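Local coordinates for protein glycosyltransferase (duf1792) (Streptococcus sanguinis, PDB 5V4A) that binds UDP in its GT-D-type C-terminal domain and probably transfers sugars as part of the accessory SecA2/SecY2 system that exports a serine-rich repeat cell wall protein, at residues Met33-Gly38 with Pro48-Arg53; Glu56-Glu61 with Glu98-Ile103. All blocks are in the same frame, centred on the assembly; numbering follows the deposited sequence.

Interaction 1: residues Met33-Gly38 with Pro48-Arg53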
ATOM      1  N   MET A  33      18.273 -11.016  19.972  1.00 16.34           N
ATOM      2  CA  MET A  33      18.110 -11.728  21.234  1.00 20.28           C
ATOM      3  C   MET A  33      19.290 -12.673  21.478  1.00 18.89           C
ATOM      4  O   MET A  33      19.681 -12.889  22.630  1.00 21.54           O
ATOM      5  CB  MET A  33      16.777 -12.475  21.256  1.00 16.58           C
ATOM      6  CG  MET A  33      16.627 -13.422  22.414  1.00 16.91           C
ATOM      7  SD  MET A  33      16.756 -12.543  24.003  1.00 31.46           S
ATOM      8  CE  MET A  33      15.378 -11.397  23.908  1.00 17.68           C
ATOM      9  N   ASP A  34      19.834 -13.268  20.414  1.00 22.32           N
ATOM     10  CA  ASP A  34      21.058 -14.054  20.542  1.00 18.81           C
ATOM     11  C   ASP A  34      22.167 -13.239  21.191  1.00 17.32           C
ATOM     12  O   ASP A  34      22.854 -13.715  22.096  1.00 20.05           O
ATOM     13  CB  ASP A  34      21.511 -14.555  19.171  1.00 31.29           C
ATOM     14  CG  ASP A  34      21.037 -15.958  18.884  1.00 38.57           C
ATOM     15  OD1 ASP A  34      20.971 -16.330  17.691  1.00 37.31           O
ATOM     16  OD2 ASP A  34      20.728 -16.679  19.859  1.00 37.09           O
ATOM     17  N   LEU A  35      22.386 -12.024  20.692  1.00 24.33           N
ATOM     18  CA  LEU A  35      23.434 -11.163  21.225  1.00 20.71           C
ATOM     19  C   LEU A  35      23.118 -10.688  22.640  1.00 20.58           C
ATOM     20  O   LEU A  35      24.028 -10.564  23.471  1.00 19.13           O
ATOM     21  CB  LEU A  35      23.637  -9.968  20.301  1.00 17.19           C
ATOM     22  CG  LEU A  35      24.431 -10.196  19.019  1.00 17.51           C
ATOM     23  CD1 LEU A  35      24.216  -9.050  18.053  1.00 16.69           C
ATOM     24  CD2 LEU A  35      25.927 -10.352  19.349  1.00 19.51           C
ATOM     25  N   VAL A  36      21.844 -10.394  22.931  1.00 18.83           N
ATOM     26  CA  VAL A  36      21.471  -9.991  24.284  1.00 20.45           C
ATOM     27  C   VAL A  36      21.689 -11.125  25.267  1.00 21.83           C
ATOM     28  O   VAL A  36      21.906 -10.883  26.460  1.00 20.64           O
ATOM     29  CB  VAL A  36      20.007  -9.504  24.315  1.00 22.14           C
ATOM     30  CG1 VAL A  36      19.554  -9.244  25.743  1.00 17.26           C
ATOM     31  CG2 VAL A  36      19.848  -8.256  23.448  1.00 16.77           C
ATOM     32  N   ALA A  37      21.686 -12.364  24.787  1.00 24.24           N
ATOM     33  CA  ALA A  37      22.025 -13.518  25.603  1.00 21.71           C
ATOM     34  C   ALA A  37      23.528 -13.784  25.655  1.00 29.11           C
ATOM     35  O   ALA A  37      23.943 -14.804  26.216  1.00 29.99           O
ATOM     36  CB  ALA A  37      21.286 -14.759  25.097  1.00 21.91           C
ATOM     37  N   GLY A  38      24.347 -12.888  25.101  1.00 28.51           N
ATOM     38  CA  GLY A  38      25.790 -13.044  25.170  1.00 24.68           C
ATOM     39  C   GLY A  38      26.388 -13.969  24.135  1.00 30.74           C
ATOM     40  O   GLY A  38      27.454 -14.540  24.376  1.00 34.52           O
ATOM     41  N   PRO A  48      30.070  -6.366  24.198  1.00 22.70           N
ATOM     42  CA  PRO A  48      29.236  -6.093  25.375  1.00 20.81           C
ATOM     43  C   PRO A  48      28.513  -4.757  25.290  1.00 24.60           C
ATOM     44  O   PRO A  48      27.413  -4.619  25.842  1.00 23.15           O
ATOM     45  CB  PRO A  48      30.244  -6.120  26.535  1.00 22.13           C
ATOM     46  CG  PRO A  48      31.536  -5.750  25.887  1.00 22.12           C
ATOM     47  CD  PRO A  48      31.502  -6.390  24.529  1.00 23.02           C
ATOM     48  N   GLU A  49      29.114  -3.751  24.652  1.00 20.00           N
ATOM     49  CA  GLU A  49      28.438  -2.465  24.531  1.00 19.63           C
ATOM     50  C   GLU A  49      27.221  -2.566  23.613  1.00 18.53           C
ATOM     51  O   GLU A  49      26.165  -2.008  23.923  1.00 18.43           O
ATOM     52  CB  GLU A  49      29.417  -1.400  24.047  1.00 26.06           C
ATOM     53  CG  GLU A  49      30.338  -0.910  25.163  1.00 43.31           C
ATOM     54  CD  GLU A  49      31.416   0.036  24.678  1.00 57.23           C
ATOM     55  OE1 GLU A  49      32.012  -0.227  23.612  1.00 61.65           O
ATOM     56  OE2 GLU A  49      31.669   1.045  25.369  1.00 64.43           O
ATOM     57  N   LEU A  50      27.356  -3.283  22.493  1.00 18.90           N
ATOM     58  CA  LEU A  50      26.235  -3.522  21.588  1.00 16.80           C
ATOM     59  C   LEU A  50      25.092  -4.253  22.288  1.00 17.04           C
ATOM     60  O   LEU A  50      23.939  -3.806  22.252  1.00 16.73           O
ATOM     61  CB  LEU A  50      26.721  -4.327  20.377  1.00 25.08           C
ATOM     62  CG  LEU A  50      25.657  -4.835  19.416  1.00 15.24           C
ATOM     63  CD1 LEU A  50      24.849  -3.699  18.906  1.00 14.65           C
ATOM     64  CD2 LEU A  50      26.284  -5.596  18.248  1.00 16.14           C
ATOM     65  N   SER A  51      25.389  -5.395  22.911  1.00 17.67           N
ATOM     66  CA  SER A  51      24.343  -6.211  23.520  1.00 22.14           C
ATOM     67  C   SER A  51      23.586  -5.445  24.596  1.00 18.54           C
ATOM     68  O   SER A  51      22.350  -5.523  24.672  1.00 18.43           O
ATOM     69  CB  SER A  51      24.950  -7.483  24.109  1.00 22.86           C
ATOM     70  OG  SER A  51      25.398  -8.343  23.086  1.00 26.17           O
ATOM     71  N   ALA A  52      24.305  -4.686  25.424  1.00 19.21           N
ATOM     72  CA  ALA A  52      23.640  -3.889  26.448  1.00 22.98           C
ATOM     73  C   ALA A  52      22.790  -2.801  25.812  1.00 19.04           C
ATOM     74  O   ALA A  52      21.707  -2.463  26.315  1.00 19.22           O
ATOM     75  CB  ALA A  52      24.671  -3.286  27.404  1.00 21.07           C
ATOM     76  N   ARG A  53      23.276  -2.235  24.707  1.00 20.56           N
ATOM     77  CA  ARG A  53      22.508  -1.222  23.994  1.00 22.50           C
ATOM     78  C   ARG A  53      21.268  -1.821  23.337  1.00 16.96           C
ATOM     79  O   ARG A  53      20.217  -1.172  23.286  1.00 19.34           O
ATOM     80  CB  ARG A  53      23.380  -0.535  22.951  1.00 21.31           C
ATOM     81  CG  ARG A  53      22.724   0.674  22.311  1.00 31.99           C
ATOM     82  CD  ARG A  53      22.544   1.833  23.277  1.00 33.39           C
ATOM     83  NE  ARG A  53      22.217   3.070  22.567  1.00 33.37           N
ATOM     84  CZ  ARG A  53      21.814   4.191  23.160  1.00 45.72           C
ATOM     85  NH1 ARG A  53      21.687   4.242  24.481  1.00 50.60           N
ATOM     86  NH2 ARG A  53      21.545   5.270  22.435  1.00 43.42           N
TER
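Val36 and Ser51 mark the closest backbone approach, 4.8 Å between their CA atoms, where the end of helix 30-36 meets the first turns of helix 48-58. Helical angles stop at Ala37, and Gly38 follows with a positive phi. Its N bonds to Leu35 O at 2.9 Å and Arg39 N to Asp34 O, the pairing of a Schellman motif with Gly38 as its C' residue.

The carbonyl of Leu35, in the last turn of the helix, also serves the second helix. Ser51 OG donates to Leu35 O at 2.6 Å, from above the carbonyl plane (66° out of it) and at a C=O...OG angle of 112°. Gly38 N arrives from the opposite face, so the carbonyl oxygen of buried Leu35 is held by two donors. Ser51 CB points at the other helix, and a chi1 of -69° swings OG beside its own backbone N, within range of that carbonyl. Away from this bond, Leu35 CD1 meets Leu50 CD2 at 4.0 Å, the two side chains crossing at a slant; Leu50 gets there with CG anti to its backbone N. Farther along, Val36 CG2 lies 3.9 Å from Ser51 O.

Helix 201-213 covers the leucine pair, through Pro202 on Leu35 and Val206 on Leu50. The side chain of Leu50 is about 8 Å from the bound UDP, which places this Schellman-capped helix end and its serine hydrogen bond close to the nucleotide pocket of the GT-D fold.

Interaction 2: residues Glu56-Glu61 with Glu98-Ile103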
ATOM      1  N   GLU A  56      18.681  -2.407  25.924  1.00 18.60           N
ATOM      2  CA  GLU A  56      18.105  -1.148  26.390  1.00 24.00           C
ATOM      3  C   GLU A  56      17.006  -0.668  25.453  1.00 24.17           C
ATOM      4  O   GLU A  56      15.964  -0.183  25.909  1.00 18.47           O
ATOM      5  CB  GLU A  56      19.182  -0.078  26.521  1.00 23.68           C
ATOM      6  CG  GLU A  56      18.663   1.144  27.251  1.00 30.93           C
ATOM      7  CD  GLU A  56      19.640   2.303  27.296  1.00 32.73           C
ATOM      8  OE1 GLU A  56      20.805   2.144  26.871  1.00 25.60           O
ATOM      9  OE2 GLU A  56      19.204   3.398  27.719  1.00 36.66           O
ATOM     10  N   ILE A  57      17.240  -0.770  24.143  1.00 20.76           N
ATOM     11  CA  ILE A  57      16.266  -0.290  23.174  1.00 19.21           C
ATOM     12  C   ILE A  57      15.035  -1.192  23.157  1.00 24.94           C
ATOM     13  O   ILE A  57      13.893  -0.709  23.047  1.00 17.60           O
ATOM     14  CB  ILE A  57      16.923  -0.178  21.786  1.00 20.07           C
ATOM     15  CG1 ILE A  57      18.090   0.808  21.801  1.00 15.73           C
ATOM     16  CG2 ILE A  57      15.935   0.265  20.743  1.00 15.00           C
ATOM     17  CD1 ILE A  57      18.951   0.698  20.537  1.00 17.64           C
ATOM     18  N   MET A  58      15.244  -2.509  23.304  1.00 22.28           N
ATOM     19  CA  MET A  58      14.145  -3.475  23.310  1.00 24.59           C
ATOM     20  C   MET A  58      13.115  -3.187  24.386  1.00 27.44           C
ATOM     21  O   MET A  58      11.945  -3.556  24.234  1.00 26.93           O
ATOM     22  CB  MET A  58      14.679  -4.895  23.511  1.00 31.32           C
ATOM     23  CG  MET A  58      15.451  -5.463  22.346  1.00 36.17           C
ATOM     24  SD  MET A  58      16.026  -7.140  22.690  1.00 37.21           S
ATOM     25  CE  MET A  58      14.473  -7.914  23.128  1.00 34.30           C
ATOM     26  N   SER A  59      13.535  -2.591  25.499  1.00 27.16           N
ATOM     27  CA  SER A  59      12.676  -2.365  26.649  1.00 29.34           C
ATOM     28  C   SER A  59      11.877  -1.071  26.553  1.00 23.08           C
ATOM     29  O   SER A  59      11.136  -0.755  27.480  1.00 25.09           O
ATOM     30  CB  SER A  59      13.526  -2.344  27.918  1.00 27.66           C
ATOM     31  OG  SER A  59      14.338  -1.179  27.936  1.00 31.20           O
ATOM     32  N   MET A  60      12.040  -0.317  25.472  1.00 22.35           N
ATOM     33  CA  MET A  60      11.434   0.993  25.282  1.00 22.74           C
ATOM     34  C   MET A  60      10.034   0.893  24.690  1.00 23.85           C
ATOM     35  O   MET A  60       9.714  -0.046  23.959  1.00 21.97           O
ATOM     36  CB  MET A  60      12.330   1.825  24.383  1.00 19.20           C
ATOM     37  CG  MET A  60      13.440   2.436  25.153  1.00 30.36           C
ATOM     38  SD  MET A  60      14.419   3.354  24.006  1.00 36.72           S
ATOM     39  CE  MET A  60      13.652   4.959  24.199  1.00 36.57           C
ATOM     40  N   GLU A  61       9.205   1.892  24.989  1.00 24.44           N
ATOM     41  CA  GLU A  61       7.846   1.937  24.465  1.00 19.29           C
ATOM     42  C   GLU A  61       7.779   2.705  23.152  1.00 20.38           C
ATOM     43  O   GLU A  61       8.554   3.634  22.904  1.00 19.77           O
ATOM     44  CB  GLU A  61       6.885   2.557  25.483  1.00 26.28           C
ATOM     45  CG  GLU A  61       7.016   1.951  26.873  1.00 45.37           C
ATOM     46  CD  GLU A  61       6.067   2.577  27.878  1.00 58.22           C
ATOM     47  OE1 GLU A  61       5.838   3.804  27.796  1.00 57.25           O
ATOM     48  OE2 GLU A  61       5.562   1.840  28.755  1.00 62.79           O
ATOM     49  N   GLU A  98      11.359 -16.337  28.519  1.00 45.89           N
ATOM     50  CA  GLU A  98      11.418 -15.631  29.792  1.00 50.62           C
ATOM     51  C   GLU A  98      12.289 -14.384  29.715  1.00 41.16           C
ATOM     52  O   GLU A  98      12.082 -13.452  30.499  1.00 45.32           O
ATOM     53  CB  GLU A  98      11.929 -16.570  30.887  1.00 66.16           C
ATOM     54  CG  GLU A  98      11.731 -16.059  32.311  1.00 78.41           C
ATOM     55  CD  GLU A  98      10.269 -15.976  32.711  1.00 86.90           C
ATOM     56  OE1 GLU A  98       9.919 -15.091  33.524  1.00 89.05           O
ATOM     57  OE2 GLU A  98       9.471 -16.803  32.224  1.00 89.82           O
ATOM     58  N   LYS A  99      13.229 -14.328  28.766  1.00 35.60           N
ATOM     59  CA  LYS A  99      13.976 -13.093  28.550  1.00 33.13           C
ATOM     60  C   LYS A  99      13.105 -12.048  27.863  1.00 27.02           C
ATOM     61  O   LYS A  99      13.113 -10.870  28.247  1.00 28.38           O
ATOM     62  CB  LYS A  99      15.233 -13.363  27.719  1.00 24.68           C
ATOM     63  CG  LYS A  99      16.385 -13.984  28.515  1.00 37.97           C
ATOM     64  CD  LYS A  99      17.733 -13.770  27.841  1.00 33.31           C
ATOM     65  CE  LYS A  99      18.809 -14.566  28.564  1.00 31.75           C
ATOM     66  NZ  LYS A  99      18.974 -14.042  29.950  1.00 30.21           N
ATOM     67  N   TYR A 100      12.334 -12.462  26.855  1.00 28.18           N
ATOM     68  CA  TYR A 100      11.405 -11.536  26.211  1.00 29.89           C
ATOM     69  C   TYR A 100      10.444 -10.931  27.225  1.00 27.80           C
ATOM     70  O   TYR A 100      10.258  -9.710  27.264  1.00 31.82           O
ATOM     71  CB  TYR A 100      10.629 -12.240  25.098  1.00 26.15           C
ATOM     72  CG  TYR A 100      11.402 -12.417  23.811  1.00 22.40           C
ATOM     73  CD1 TYR A 100      11.698 -11.330  23.007  1.00 20.26           C
ATOM     74  CD2 TYR A 100      11.814 -13.677  23.390  1.00 26.42           C
ATOM     75  CE1 TYR A 100      12.391 -11.484  21.820  1.00 22.82           C
ATOM     76  CE2 TYR A 100      12.514 -13.846  22.204  1.00 25.11           C
ATOM     77  CZ  TYR A 100      12.802 -12.747  21.424  1.00 25.91           C
ATOM     78  OH  TYR A 100      13.494 -12.897  20.241  1.00 23.86           O
ATOM     79  N   LYS A 101       9.823 -11.772  28.057  1.00 31.18           N
ATOM     80  CA  LYS A 101       8.891 -11.259  29.058  1.00 39.33           C
ATOM     81  C   LYS A 101       9.587 -10.365  30.084  1.00 38.04           C
ATOM     82  O   LYS A 101       8.969  -9.434  30.613  1.00 34.37           O
ATOM     83  CB  LYS A 101       8.166 -12.419  29.747  1.00 41.44           C
ATOM     84  CG  LYS A 101       7.339 -13.254  28.789  1.00 25.42           C
ATOM     85  CD  LYS A 101       6.603 -14.392  29.472  1.00 32.02           C
ATOM     86  CE  LYS A 101       7.504 -15.180  30.405  1.00 37.66           C
ATOM     87  NZ  LYS A 101       6.823 -16.379  31.002  1.00 39.08           N
ATOM     88  N   ASN A 102      10.871 -10.608  30.355  1.00 34.38           N
ATOM     89  CA  ASN A 102      11.582  -9.789  31.332  1.00 40.41           C
ATOM     90  C   ASN A 102      11.999  -8.439  30.755  1.00 34.17           C
ATOM     91  O   ASN A 102      11.910  -7.416  31.442  1.00 29.03           O
ATOM     92  CB  ASN A 102      12.793 -10.544  31.870  1.00 53.36           C
ATOM     93  CG  ASN A 102      12.513 -11.204  33.201  1.00 63.49           C
ATOM     94  OD1 ASN A 102      12.484 -10.544  34.239  1.00 65.49           O
ATOM     95  ND2 ASN A 102      12.295 -12.515  33.177  1.00 67.39           N
ATOM     96  N   ILE A 103      12.478  -8.416  29.510  1.00 28.29           N
ATOM     97  CA  ILE A 103      12.947  -7.168  28.915  1.00 29.60           C
ATOM     98  C   ILE A 103      11.786  -6.366  28.325  1.00 22.86           C
ATOM     99  O   ILE A 103      11.729  -5.141  28.461  1.00 24.32           O
ATOM    100  CB  ILE A 103      14.015  -7.451  27.838  1.00 29.76           C
ATOM    101  CG1 ILE A 103      15.208  -8.228  28.411  1.00 26.60           C
ATOM    102  CG2 ILE A 103      14.477  -6.143  27.198  1.00 29.09           C
ATOM    103  CD1 ILE A 103      16.086  -8.877  27.341  1.00 23.14           C
TER
HETATM  104  O   HOH W   1       9.874  -2.388  28.889  1.00 32.03           O
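Two helix C-termini come together here in the GT-D domain: helix 48-58 runs out beside the last turn of helix 82-103, with Ser59 CA and Ile103 CA 5.3 Å apart. Ile103 forms the centre of the contact. Its CG2 branch is anti to the backbone N and reaches two neighbours, Met58 CB at 3.9 Å and Ser59 CB at 4.0 Å. The Met58 side chain reaches on to Tyr100 of helix 82-103: it is straight to SD and then bends at chi3 (54°), which carries CE to Tyr100 CE1 at 4.3 Å, an oblique approach to the ring.

The polar part of the contact runs through backbone atoms. Ser59 CA lies 3.4 Å from Ile103 O, and the 129° angle at the hydrogen fits a CA-H...O contact. One water donates to Ser59 O and, by a long, weak bond, to Ile103 O, bridging the carbonyl of Ser59, just past its helix, and that of Ile103, the last residue of helix 82-103. Helix 48-58 leads into strand 66-70 and helix 82-103 into strand 110-111, neighbours in a three-stranded parallel sheet.

Ser59 OG turns back to its own helix, with chi1 at 69° setting it between backbone N and carbonyl carbon; it donates to Glu56 O at 2.8 Å from above the carbonyl plane. The Tyr100 ring is held from outside the two segments: its OH hydrogen-bonds His92 NE2, and Phe74 packs edge-to-face with it. Helix 30-36 also lies against this contact.

From the N terminus, the chain passes through strand 24-27 into helix 30-36, then through a loop without helix or strand into helix 48-58; interaction 1 closes this short connection of nine intervening residues. Interaction 2 opens only afterwards, at the far end of helix 48-58, and closes a longer excursion through strand 66-70 and most of helix 82-103. The two loops therefore run in series, neither nesting nor crossing, with helix 48-58 common to both. Their centres lie 12 Å apart, and side chains join them directly: Met33 CE meets Met58 CE at 3.7 Å, and Val36 CG1 meets Ile103 CD1 at 3.8 Å. Helices 30-36, 48-58 and 82-103 thus form one continuous packed group.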